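Local coordinates for Alr1585 protein (Nostoc sp., PDB 5C2I) that binds haem and, as a dye-decolorizing (DyP-type) peroxidase, probably uses hydrogen peroxide to oxidise dyes and related substrates, at residues S130-P135 against V255-E260; E268-L273 against N282-L287; V298-I303 against T309-F314. The protein carries 1 engineered substitution. All coordinates share one frame; numbering follows the deposited sequence.

Interaction 1. Residues S130-P135 against V255-E260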
ATOM      1  N   SER A 130       8.692  34.061  32.050  1.00 24.78           N
ATOM      2  CA  SER A 130       7.560  34.760  32.612  1.00 27.12           C
ATOM      3  C   SER A 130       6.668  35.405  31.541  1.00 26.01           C
ATOM      4  O   SER A 130       5.456  35.230  31.561  1.00 25.20           O
ATOM      5  CB  SER A 130       8.052  35.835  33.588  1.00 29.37           C
ATOM      6  OG  SER A 130       6.950  36.518  34.119  1.00 34.06           O
ATOM      7  N   SER A 131       7.275  36.111  30.590  1.00 25.87           N
ATOM      8  CA  SER A 131       6.537  36.738  29.486  1.00 26.04           C
ATOM      9  C   SER A 131       5.761  35.733  28.603  1.00 24.88           C
ATOM     10  O   SER A 131       4.630  36.003  28.190  1.00 23.38           O
ATOM     11  CB  SER A 131       7.475  37.621  28.658  1.00 27.32           C
ATOM     12  OG  SER A 131       8.332  36.799  27.875  1.00 30.66           O
ATOM     13  N   LEU A 132       6.328  34.550  28.351  1.00 24.08           N
ATOM     14  CA  LEU A 132       5.652  33.526  27.571  1.00 21.79           C
ATOM     15  C   LEU A 132       4.605  32.725  28.359  1.00 21.41           C
ATOM     16  O   LEU A 132       3.793  31.993  27.760  1.00 21.66           O
ATOM     17  CB  LEU A 132       6.669  32.571  26.982  1.00 21.58           C
ATOM     18  CG  LEU A 132       7.689  33.235  26.034  1.00 21.40           C
ATOM     19  CD1 LEU A 132       8.721  32.218  25.619  1.00 21.77           C
ATOM     20  CD2 LEU A 132       6.966  33.765  24.790  1.00 21.12           C
ATOM     21  N   GLY A 133       4.628  32.822  29.679  1.00 21.87           N
ATOM     22  CA  GLY A 133       3.774  31.958  30.546  1.00 22.75           C
ATOM     23  C   GLY A 133       4.286  30.536  30.631  1.00 22.39           C
ATOM     24  O   GLY A 133       3.531  29.597  30.987  1.00 21.95           O
ATOM     25  N   ASP A 134       5.572  30.383  30.316  1.00 22.50           N
ATOM     26  CA  ASP A 134       6.194  29.070  30.194  1.00 22.92           C
ATOM     27  C   ASP A 134       6.419  28.436  31.555  1.00 23.23           C
ATOM     28  O   ASP A 134       6.503  29.131  32.589  1.00 22.89           O
ATOM     29  CB  ASP A 134       7.546  29.181  29.460  1.00 23.10           C
ATOM     30  CG  ASP A 134       7.443  28.996  27.959  1.00 22.30           C
ATOM     31  OD1 ASP A 134       6.378  28.587  27.423  1.00 22.46           O
ATOM     32  OD2 ASP A 134       8.468  29.226  27.306  1.00 23.11           O
ATOM     33  N   PRO A 135       6.530  27.097  31.578  1.00 23.59           N
ATOM     34  CA  PRO A 135       6.718  26.418  32.830  1.00 24.51           C
ATOM     35  C   PRO A 135       8.155  26.537  33.326  1.00 25.75           C
ATOM     36  O   PRO A 135       9.033  26.998  32.609  1.00 24.51           O
ATOM     37  CB  PRO A 135       6.401  24.964  32.490  1.00 24.87           C
ATOM     38  CG  PRO A 135       6.806  24.826  31.079  1.00 23.55           C
ATOM     39  CD  PRO A 135       6.469  26.153  30.449  1.00 22.91           C
ATOM     40  N   VAL A 255      13.129  30.041  16.401  1.00 15.56           N
ATOM     41  CA  VAL A 255      12.541  29.642  17.680  1.00 15.27           C
ATOM     42  C   VAL A 255      12.317  28.132  17.567  1.00 14.81           C
ATOM     43  O   VAL A 255      11.678  27.681  16.612  1.00 14.85           O
ATOM     44  CB  VAL A 255      11.184  30.333  17.886  1.00 15.39           C
ATOM     45  CG1 VAL A 255      10.412  29.701  19.068  1.00 15.94           C
ATOM     46  CG2 VAL A 255      11.350  31.819  18.095  1.00 16.04           C
ATOM     47  N   TYR A 256      12.843  27.365  18.511  1.00 15.21           N
ATOM     48  CA  TYR A 256      12.648  25.903  18.586  1.00 15.53           C
ATOM     49  C   TYR A 256      12.010  25.586  19.927  1.00 15.82           C
ATOM     50  O   TYR A 256      12.554  25.978  20.959  1.00 16.57           O
ATOM     51  CB  TYR A 256      14.001  25.174  18.450  1.00 15.83           C
ATOM     52  CG  TYR A 256      13.898  23.680  18.265  1.00 15.79           C
ATOM     53  CD1 TYR A 256      13.347  22.836  19.274  1.00 15.90           C
ATOM     54  CD2 TYR A 256      14.322  23.093  17.121  1.00 15.67           C
ATOM     55  CE1 TYR A 256      13.225  21.480  19.073  1.00 16.13           C
ATOM     56  CE2 TYR A 256      14.247  21.720  16.933  1.00 16.33           C
ATOM     57  CZ  TYR A 256      13.681  20.922  17.889  1.00 16.30           C
ATOM     58  OH  TYR A 256      13.609  19.578  17.685  1.00 17.28           O
ATOM     59  N   ARG A 257      10.856  24.905  19.903  1.00 16.02           N
ATOM     60  CA  ARG A 257      10.125  24.518  21.108  1.00 16.58           C
ATOM     61  C   ARG A 257       9.564  23.139  20.937  1.00 16.66           C
ATOM     62  O   ARG A 257       8.893  22.868  19.919  1.00 16.12           O
ATOM     63  CB  ARG A 257       9.001  25.504  21.405  1.00 17.06           C
ATOM     64  CG  ARG A 257       9.516  26.899  21.825  1.00 17.65           C
ATOM     65  CD  ARG A 257       8.458  27.981  21.766  1.00 17.53           C
ATOM     66  NE  ARG A 257       7.371  27.866  22.735  1.00 17.85           N
ATOM     67  CZ  ARG A 257       7.445  28.195  24.028  1.00 18.82           C
ATOM     68  NH1 ARG A 257       8.584  28.584  24.607  1.00 19.26           N
ATOM     69  NH2 ARG A 257       6.359  28.099  24.770  1.00 18.76           N
ATOM     70  N   LYS A 258       9.851  22.251  21.908  1.00 15.92           N
ATOM     71  CA  LYS A 258       9.284  20.921  21.886  1.00 15.90           C
ATOM     72  C   LYS A 258       7.939  20.943  22.626  1.00 16.59           C
ATOM     73  O   LYS A 258       7.907  21.241  23.825  1.00 17.32           O
ATOM     74  CB  LYS A 258      10.224  19.914  22.497  1.00 16.32           C
ATOM     75  CG  LYS A 258       9.665  18.501  22.500  1.00 16.86           C
ATOM     76  CD  LYS A 258      10.708  17.461  22.948  1.00 17.56           C
ATOM     77  CE  LYS A 258      10.186  16.033  22.783  1.00 17.85           C
ATOM     78  NZ  LYS A 258      11.180  14.976  23.102  1.00 18.71           N
ATOM     79  N   LEU A 259       6.856  20.718  21.894  1.00 17.10           N
ATOM     80  CA  LEU A 259       5.500  20.904  22.448  1.00 18.04           C
ATOM     81  C   LEU A 259       4.785  19.553  22.475  1.00 18.53           C
ATOM     82  O   LEU A 259       4.331  19.053  21.451  1.00 18.75           O
ATOM     83  CB  LEU A 259       4.746  21.943  21.599  1.00 17.70           C
ATOM     84  CG  LEU A 259       5.365  23.327  21.480  1.00 17.44           C
ATOM     85  CD1 LEU A 259       4.476  24.274  20.658  1.00 17.75           C
ATOM     86  CD2 LEU A 259       5.640  23.914  22.851  1.00 19.43           C
ATOM     87  N   GLU A 260       4.660  19.007  23.671  1.00 19.30           N
ATOM     88  CA  GLU A 260       3.998  17.732  23.884  1.00 19.92           C
ATOM     89  C   GLU A 260       2.487  17.880  23.823  1.00 20.24           C
ATOM     90  O   GLU A 260       1.931  18.817  24.410  1.00 20.46           O
ATOM     91  CB  GLU A 260       4.373  17.167  25.238  1.00 20.88           C
ATOM     92  CG  GLU A 260       3.805  15.789  25.519  1.00 21.23           C
ATOM     93  CD  GLU A 260       4.275  15.254  26.833  1.00 22.35           C
ATOM     94  OE1 GLU A 260       3.787  15.782  27.850  1.00 24.92           O
ATOM     95  OE2 GLU A 260       5.154  14.371  26.856  1.00 21.83           O
TER
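Asp-134 and Arg-257 meet across a wide backbone gap, their CA atoms 10.9 Å apart, with the C-terminal end of helix 126-132 and the loop after it on one side and strand 250-261 on the other. The contact joins the N-terminal and C-terminal halves of the DyP-type peroxidase, two related domains of the dimeric alpha+beta barrel type. Gly-133, with positive phi, closes the helix in a Schellman motif, and the next residue, Asp-134, directs its side chain at the strand. The long arginine spans the gap: CG is anti to the carbonyl carbon (chi1 -68°), and a bend at chi3 turns the guanidinium end-on to the carboxylate. The two flat groups are nearly coplanar, 8° apart, and form a bidentate salt bridge in which both oxygens use their syn lone pairs. NH1 of Arg-257 donates to OD2 of Asp-134 at 2.8 Å, almost straight at 175°. Gln-423 gives OD1 a second donor and also reaches the carbonyl of Leu-132, while Met-123, Phe-397 and Met-450 pack on the arginine. Leu-132 approaches the guanidinium obliquely, CD1 lying 3.8 Å from NH1 of Arg-257. The second bond of the pair, Arg-257 NH2 to Asp-134 OD1, is 2.7 Å long and just as straight.

Interaction 2. Residues E268-L273 against N282-L287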
ATOM      1  N   GLU A 268     -11.073  13.941  24.380  1.00 26.39           N
ATOM      2  CA  GLU A 268     -12.129  13.859  25.409  1.00 26.85           C
ATOM      3  C   GLU A 268     -12.743  15.240  25.685  1.00 25.21           C
ATOM      4  O   GLU A 268     -13.970  15.378  25.798  1.00 24.48           O
ATOM      5  CB  GLU A 268     -11.611  13.278  26.736  1.00 30.75           C
ATOM      6  CG  GLU A 268     -11.243  11.813  26.650  1.00 35.54           C
ATOM      7  CD  GLU A 268     -10.521  11.268  27.899  1.00 41.22           C
ATOM      8  OE1 GLU A 268     -10.238  12.057  28.850  1.00 44.72           O
ATOM      9  OE2 GLU A 268     -10.214  10.047  27.916  1.00 42.71           O
ATOM     10  N   ASP A 269     -11.887  16.264  25.757  1.00 23.29           N
ATOM     11  CA  ASP A 269     -12.334  17.642  26.078  1.00 22.33           C
ATOM     12  C   ASP A 269     -13.162  18.183  24.892  1.00 21.98           C
ATOM     13  O   ASP A 269     -14.227  18.769  25.088  1.00 21.83           O
ATOM     14  CB  ASP A 269     -11.101  18.479  26.386  1.00 21.63           C
ATOM     15  CG  ASP A 269     -11.370  19.672  27.315  1.00 21.06           C
ATOM     16  OD1 ASP A 269     -12.510  19.815  27.796  1.00 22.02           O
ATOM     17  OD2 ASP A 269     -10.416  20.463  27.478  1.00 19.72           O
ATOM     18  N   GLN A 270     -12.697  17.921  23.667  1.00 21.52           N
ATOM     19  CA  GLN A 270     -13.417  18.266  22.459  1.00 21.71           C
ATOM     20  C   GLN A 270     -14.812  17.610  22.426  1.00 22.58           C
ATOM     21  O   GLN A 270     -15.798  18.265  22.126  1.00 23.30           O
ATOM     22  CB  GLN A 270     -12.597  17.880  21.212  1.00 20.61           C
ATOM     23  CG  GLN A 270     -13.301  18.159  19.889  1.00 20.78           C
ATOM     24  CD  GLN A 270     -12.460  17.775  18.692  1.00 20.79           C
ATOM     25  OE1 GLN A 270     -11.252  17.491  18.838  1.00 20.65           O
ATOM     26  NE2 GLN A 270     -13.109  17.665  17.503  1.00 20.70           N
ATOM     27  N   ARG A 271     -14.898  16.330  22.772  1.00 24.52           N
ATOM     28  CA  ARG A 271     -16.202  15.637  22.840  1.00 26.03           C
ATOM     29  C   ARG A 271     -17.102  16.229  23.911  1.00 26.16           C
ATOM     30  O   ARG A 271     -18.313  16.363  23.718  1.00 26.18           O
ATOM     31  CB  ARG A 271     -16.041  14.117  23.069  1.00 28.14           C
ATOM     32  CG  ARG A 271     -15.613  13.366  21.804  1.00 29.90           C
ATOM     33  CD  ARG A 271     -15.813  11.853  21.958  1.00 33.09           C
ATOM     34  NE  ARG A 271     -14.830  11.306  22.886  1.00 34.42           N
ATOM     35  CZ  ARG A 271     -13.563  11.004  22.569  1.00 34.58           C
ATOM     36  NH1 ARG A 271     -13.140  11.133  21.323  1.00 35.64           N
ATOM     37  NH2 ARG A 271     -12.741  10.542  23.506  1.00 33.51           N
ATOM     38  N   LYS A 272     -16.519  16.548  25.053  1.00 25.90           N
ATOM     39  CA  LYS A 272     -17.302  17.133  26.118  1.00 26.68           C
ATOM     40  C   LYS A 272     -17.851  18.518  25.726  1.00 25.91           C
ATOM     41  O   LYS A 272     -19.005  18.851  26.010  1.00 25.90           O
ATOM     42  CB  LYS A 272     -16.519  17.194  27.411  1.00 27.37           C
ATOM     43  CG  LYS A 272     -17.430  17.759  28.498  1.00 29.92           C
ATOM     44  CD  LYS A 272     -17.129  17.342  29.902  1.00 31.54           C
ATOM     45  CE  LYS A 272     -18.118  17.980  30.861  1.00 33.55           C
ATOM     46  NZ  LYS A 272     -17.699  17.863  32.282  1.00 34.65           N
ATOM     47  N   LEU A 273     -17.004  19.322  25.107  1.00 23.42           N
ATOM     48  CA  LEU A 273     -17.401  20.628  24.593  1.00 22.70           C
ATOM     49  C   LEU A 273     -18.551  20.479  23.621  1.00 22.77           C
ATOM     50  O   LEU A 273     -19.573  21.174  23.744  1.00 23.72           O
ATOM     51  CB  LEU A 273     -16.192  21.300  23.913  1.00 21.56           C
ATOM     52  CG  LEU A 273     -16.450  22.611  23.174  1.00 20.84           C
ATOM     53  CD1 LEU A 273     -16.954  23.699  24.126  1.00 21.29           C
ATOM     54  CD2 LEU A 273     -15.199  23.043  22.437  1.00 20.33           C
ATOM     55  N   ASN A 282     -17.006  17.338  15.166  1.00 24.48           N
ATOM     56  CA  ASN A 282     -16.144  18.001  14.186  1.00 24.11           C
ATOM     57  C   ASN A 282     -16.224  19.549  14.228  1.00 21.99           C
ATOM     58  O   ASN A 282     -15.191  20.230  14.135  1.00 20.46           O
ATOM     59  CB  ASN A 282     -16.301  17.388  12.790  1.00 26.36           C
ATOM     60  CG  ASN A 282     -17.663  17.587  12.188  1.00 29.91           C
ATOM     61  OD1 ASN A 282     -18.482  18.379  12.628  1.00 32.21           O
ATOM     62  ND2 ASN A 282     -17.912  16.837  11.138  1.00 34.52           N
ATOM     63  N   LEU A 283     -17.421  20.093  14.480  1.00 20.61           N
ATOM     64  CA  LEU A 283     -17.573  21.544  14.625  1.00 20.23           C
ATOM     65  C   LEU A 283     -16.928  22.046  15.922  1.00 19.38           C
ATOM     66  O   LEU A 283     -16.263  23.097  15.931  1.00 18.80           O
ATOM     67  CB  LEU A 283     -19.058  21.958  14.539  1.00 21.44           C
ATOM     68  CG  LEU A 283     -19.365  23.435  14.722  1.00 21.43           C
ATOM     69  CD1 LEU A 283     -18.670  24.310  13.679  1.00 21.35           C
ATOM     70  CD2 LEU A 283     -20.870  23.642  14.697  1.00 22.99           C
ATOM     71  N   ALA A 284     -17.053  21.290  17.014  1.00 19.31           N
ATOM     72  CA  ALA A 284     -16.333  21.656  18.254  1.00 18.60           C
ATOM     73  C   ALA A 284     -14.820  21.808  17.990  1.00 18.04           C
ATOM     74  O   ALA A 284     -14.182  22.759  18.448  1.00 17.69           O
ATOM     75  CB  ALA A 284     -16.600  20.637  19.352  1.00 18.92           C
ATOM     76  N   GLY A 285     -14.237  20.828  17.307  1.00 18.04           N
ATOM     77  CA  GLY A 285     -12.840  20.912  16.870  1.00 17.29           C
ATOM     78  C   GLY A 285     -12.531  22.175  16.080  1.00 16.63           C
ATOM     79  O   GLY A 285     -11.550  22.865  16.374  1.00 16.51           O
ATOM     80  N   ALA A 286     -13.399  22.510  15.117  1.00 17.57           N
ATOM     81  CA  ALA A 286     -13.227  23.689  14.319  1.00 16.93           C
ATOM     82  C   ALA A 286     -13.331  24.994  15.123  1.00 17.13           C
ATOM     83  O   ALA A 286     -12.644  25.981  14.810  1.00 17.17           O
ATOM     84  CB  ALA A 286     -14.228  23.710  13.183  1.00 17.86           C
ATOM     85  N   LEU A 287     -14.124  24.995  16.172  1.00 17.14           N
ATOM     86  CA  LEU A 287     -14.201  26.167  17.058  1.00 17.80           C
ATOM     87  C   LEU A 287     -12.951  26.356  17.921  1.00 17.28           C
ATOM     88  O   LEU A 287     -12.614  27.472  18.340  1.00 17.78           O
ATOM     89  CB  LEU A 287     -15.440  26.064  17.966  1.00 18.12           C
ATOM     90  CG  LEU A 287     -16.788  26.054  17.261  1.00 18.98           C
ATOM     91  CD1 LEU A 287     -17.942  25.883  18.232  1.00 19.79           C
ATOM     92  CD2 LEU A 287     -16.997  27.317  16.420  1.00 18.87           C
TER
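Ala-284 sits where helix 281-289 comes nearest to helix 263-277: its CA is 6.1 Å from that of Gln-270. Its methyl points toward the other helix, and CB lies 3.7 Å from the carbonyl O of Gln-270. The same methyl meets a leucine branch, Leu-273 CD2 being 4.2 Å from Ala-284 CB; CD2 also rests near the alanine's carbonyl O. Leu-273 further touches Ile-288, Trp-430 and Tyr-442, which extend this apolar patch. Next comes Gly-285, against whose backbone the amide end of Gln-270 is set, NE2 3.3 Å from Gly-285 CA. Having no side chain, Gly-285 lets NE2 come this near. The glutamine gets there with CG turned opposite its backbone N (chi1 178°) and the rest of the chain fully extended. NE2 makes no bond to the glycine N, another donor, but gives its hydrogen bond to the carbonyl O of Glu-281, at the start of the same helix. Replacing Gln-270 with an alanine would probably leave that carbonyl without this donor and open a gap beside Gly-285. Leu-287, farther along, packs on Trp-430. The axes of the two segments come within 8.6 Å, their N-to-C directions 108° apart, with Ala-284 and Gly-285 at the interface: a pair of consecutive helices packed at a steep angle within the C-terminal DyP-type peroxidase region.

Interaction 3. Residues V298-I303 against T309-F314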
ATOM      1  N   VAL A 298     -13.602  27.677   9.674  1.00 18.19           N
ATOM      2  CA  VAL A 298     -14.887  27.713  10.346  1.00 18.29           C
ATOM      3  C   VAL A 298     -15.558  29.088  10.163  1.00 18.43           C
ATOM      4  O   VAL A 298     -16.763  29.194  10.332  1.00 18.56           O
ATOM      5  CB  VAL A 298     -14.772  27.319  11.851  1.00 18.14           C
ATOM      6  CG1 VAL A 298     -14.192  28.446  12.676  1.00 17.96           C
ATOM      7  CG2 VAL A 298     -16.140  26.885  12.407  1.00 19.21           C
ATOM      8  N   THR A 299     -14.802  30.121   9.779  1.00 18.35           N
ATOM      9  CA  THR A 299     -15.438  31.410   9.465  1.00 18.95           C
ATOM     10  C   THR A 299     -16.333  31.266   8.229  1.00 19.88           C
ATOM     11  O   THR A 299     -17.285  31.994   8.087  1.00 19.15           O
ATOM     12  CB  THR A 299     -14.420  32.595   9.357  1.00 18.85           C
ATOM     13  OG1 THR A 299     -15.134  33.830   9.407  1.00 18.99           O
ATOM     14  CG2 THR A 299     -13.603  32.532   8.094  1.00 18.95           C
ATOM     15  N   LEU A 300     -16.011  30.293   7.366  1.00 19.27           N
ATOM     16  CA  LEU A 300     -16.715  30.131   6.107  1.00 20.21           C
ATOM     17  C   LEU A 300     -17.794  29.072   6.138  1.00 19.90           C
ATOM     18  O   LEU A 300     -18.668  29.091   5.288  1.00 21.01           O
ATOM     19  CB  LEU A 300     -15.730  29.797   4.980  1.00 20.17           C
ATOM     20  CG  LEU A 300     -14.615  30.813   4.686  1.00 19.84           C
ATOM     21  CD1 LEU A 300     -13.778  30.334   3.513  1.00 19.93           C
ATOM     22  CD2 LEU A 300     -15.173  32.211   4.402  1.00 20.54           C
ATOM     23  N   SER A 301     -17.750  28.146   7.087  1.00 19.24           N
ATOM     24  CA  SER A 301     -18.605  26.992   7.038  1.00 19.34           C
ATOM     25  C   SER A 301     -18.792  26.405   8.412  1.00 19.69           C
ATOM     26  O   SER A 301     -17.852  26.360   9.194  1.00 18.62           O
ATOM     27  CB  SER A 301     -17.982  25.895   6.136  1.00 19.31           C
ATOM     28  OG  SER A 301     -18.833  24.766   6.058  1.00 19.81           O
ATOM     29  N   ASP A 302     -19.986  25.879   8.652  1.00 20.35           N
ATOM     30  CA  ASP A 302     -20.263  25.082   9.846  1.00 21.21           C
ATOM     31  C   ASP A 302     -20.151  23.578   9.618  1.00 21.57           C
ATOM     32  O   ASP A 302     -20.449  22.777  10.510  1.00 21.50           O
ATOM     33  CB  ASP A 302     -21.645  25.438  10.450  1.00 22.67           C
ATOM     34  CG  ASP A 302     -22.829  24.984   9.621  1.00 24.40           C
ATOM     35  OD1 ASP A 302     -22.728  24.670   8.420  1.00 25.39           O
ATOM     36  OD2 ASP A 302     -23.914  24.941  10.211  1.00 26.88           O
ATOM     37  N   ILE A 303     -19.688  23.193   8.434  1.00 21.37           N
ATOM     38  CA  ILE A 303     -19.435  21.788   8.108  1.00 21.27           C
ATOM     39  C   ILE A 303     -18.099  21.643   7.411  1.00 19.99           C
ATOM     40  O   ILE A 303     -17.619  22.582   6.720  1.00 19.81           O
ATOM     41  CB  ILE A 303     -20.555  21.179   7.221  1.00 22.85           C
ATOM     42  CG1 ILE A 303     -20.681  21.921   5.879  1.00 23.44           C
ATOM     43  CG2 ILE A 303     -21.900  21.198   7.977  1.00 23.87           C
ATOM     44  CD1 ILE A 303     -21.517  21.183   4.834  1.00 25.36           C
ATOM     45  N   THR A 309      -6.663  20.047  -0.660  1.00 22.09           N
ATOM     46  CA  THR A 309      -5.927  21.338  -0.537  1.00 21.95           C
ATOM     47  C   THR A 309      -6.881  22.413   0.030  1.00 21.57           C
ATOM     48  O   THR A 309      -7.747  22.941  -0.680  1.00 22.48           O
ATOM     49  CB  THR A 309      -5.357  21.758  -1.902  1.00 22.73           C
ATOM     50  OG1 THR A 309      -4.416  20.745  -2.309  1.00 21.52           O
ATOM     51  CG2 THR A 309      -4.630  23.098  -1.836  1.00 24.26           C
ATOM     52  N   PRO A 310      -6.792  22.670   1.332  1.00 20.24           N
ATOM     53  CA  PRO A 310      -7.714  23.607   1.947  1.00 19.87           C
ATOM     54  C   PRO A 310      -7.529  25.029   1.467  1.00 19.99           C
ATOM     55  O   PRO A 310      -6.423  25.438   1.096  1.00 19.95           O
ATOM     56  CB  PRO A 310      -7.351  23.579   3.437  1.00 20.12           C
ATOM     57  CG  PRO A 310      -6.283  22.545   3.587  1.00 19.93           C
ATOM     58  CD  PRO A 310      -5.760  22.186   2.253  1.00 20.18           C
ATOM     59  N   THR A 311      -8.615  25.780   1.466  1.00 19.25           N
ATOM     60  CA  THR A 311      -8.505  27.175   1.108  1.00 18.51           C
ATOM     61  C   THR A 311      -7.806  27.992   2.210  1.00 17.34           C
ATOM     62  O   THR A 311      -7.953  27.694   3.394  1.00 16.95           O
ATOM     63  CB  THR A 311      -9.889  27.785   0.778  1.00 18.94           C
ATOM     64  OG1 THR A 311      -9.688  29.030   0.101  1.00 18.74           O
ATOM     65  CG2 THR A 311     -10.740  28.008   2.014  1.00 19.25           C
ATOM     66  N   ASN A 312      -7.067  29.022   1.782  1.00 17.03           N
ATOM     67  CA  ASN A 312      -6.560  30.073   2.660  1.00 16.79           C
ATOM     68  C   ASN A 312      -7.085  31.435   2.327  1.00 17.24           C
ATOM     69  O   ASN A 312      -6.619  32.461   2.881  1.00 17.12           O
ATOM     70  CB  ASN A 312      -5.027  30.077   2.682  1.00 16.63           C
ATOM     71  CG  ASN A 312      -4.489  30.691   3.970  1.00 16.10           C
ATOM     72  OD1 ASN A 312      -5.051  30.487   5.046  1.00 15.89           O
ATOM     73  ND2 ASN A 312      -3.450  31.471   3.845  1.00 16.53           N
ATOM     74  N   ASN A 313      -8.081  31.455   1.428  1.00 18.10           N
ATOM     75  CA  ASN A 313      -8.517  32.696   0.893  1.00 18.39           C
ATOM     76  C   ASN A 313      -9.690  33.207   1.702  1.00 18.47           C
ATOM     77  O   ASN A 313     -10.832  33.097   1.294  1.00 19.18           O
ATOM     78  CB  ASN A 313      -8.899  32.595  -0.570  1.00 19.55           C
ATOM     79  CG  ASN A 313      -9.191  33.946  -1.161  1.00 20.49           C
ATOM     80  OD1 ASN A 313      -8.389  34.889  -0.997  1.00 21.61           O
ATOM     81  ND2 ASN A 313     -10.302  34.060  -1.900  1.00 21.31           N
ATOM     82  N   PHE A 314      -9.393  33.794   2.851  1.00 17.78           N
ATOM     83  CA  PHE A 314     -10.441  34.357   3.626  1.00 18.34           C
ATOM     84  C   PHE A 314      -9.895  35.385   4.556  1.00 18.40           C
ATOM     85  O   PHE A 314      -8.673  35.468   4.800  1.00 17.38           O
ATOM     86  CB  PHE A 314     -11.171  33.271   4.430  1.00 18.19           C
ATOM     87  CG  PHE A 314     -10.325  32.584   5.465  1.00 17.22           C
ATOM     88  CD1 PHE A 314      -9.530  31.513   5.137  1.00 16.95           C
ATOM     89  CD2 PHE A 314     -10.301  33.046   6.776  1.00 17.47           C
ATOM     90  CE1 PHE A 314      -8.721  30.904   6.088  1.00 16.73           C
ATOM     91  CE2 PHE A 314      -9.508  32.442   7.720  1.00 17.04           C
ATOM     92  CZ  PHE A 314      -8.698  31.358   7.382  1.00 16.49           C
TER
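Segments 298-303 and 309-314, neither of them regular helix or strand, pack through apolar groups with no hydrogen bond between them, although two of the contributing side chains are threonines. Thr-299 meets the Phe-314 ring with its methyl, CG2 standing 3.6 Å from CD2 of Phe-314 in an oblique approach. Its OG1, opposite the backbone N (chi1 -165°), is instead hydrogen-bonded to Asp-319. Leu-300 passes Phe-314 at a slant: CD1 lies 4.0 Å from CB of Phe-314, with CD2 at 4.1 Å from the same CB. Leu-300 CD1 also faces the methyl of Thr-311 tip to tip, 4.1 Å from its CG2. Both segments belong to the long loop connecting helices 281-289 and 330-334 in the C-terminal part of the DyP-type peroxidase, and the side chain of Phe-314 lies about 5 Å from the haem. An ST turn shapes the second segment, the backbone N of Asn-313 donating to OG1 of Thr-311 over 3.2 Å, and Asn-313 is the centre of an inverse gamma turn. Arg-337 forms a cation-pi contact with the Phe-314 ring and bonds to its carbonyl O. At the neighbouring subunit, Thr-311 packs on Val-220 of that chain. Within 298-303, Ser-301 OG donates to the carbonyl O of Ile-303 at 2.6 Å.

Interactions 2 and 3 touch, their centres about 17 Å apart: Val-298, opening 298-303, packs on helix 281-289, its CG2 3.8 Å from Leu-283 CD1 and its CG1 3.6 Å from Ala-286 O. Interaction 1 stands apart, its centre about 25 Å from that of interaction 2 and about 29 Å from that of interaction 3, though strand 250-261 is followed directly by helix 263-277. In interaction 1 the side chain of Arg-257 is about 5 Å from the bound haem, and Leu-259 touches it. The side chain of Phe-314 in interaction 3 is likewise about 5 Å from the haem. Gly-285 of interaction 2 is farther off, about 10 Å from the haem.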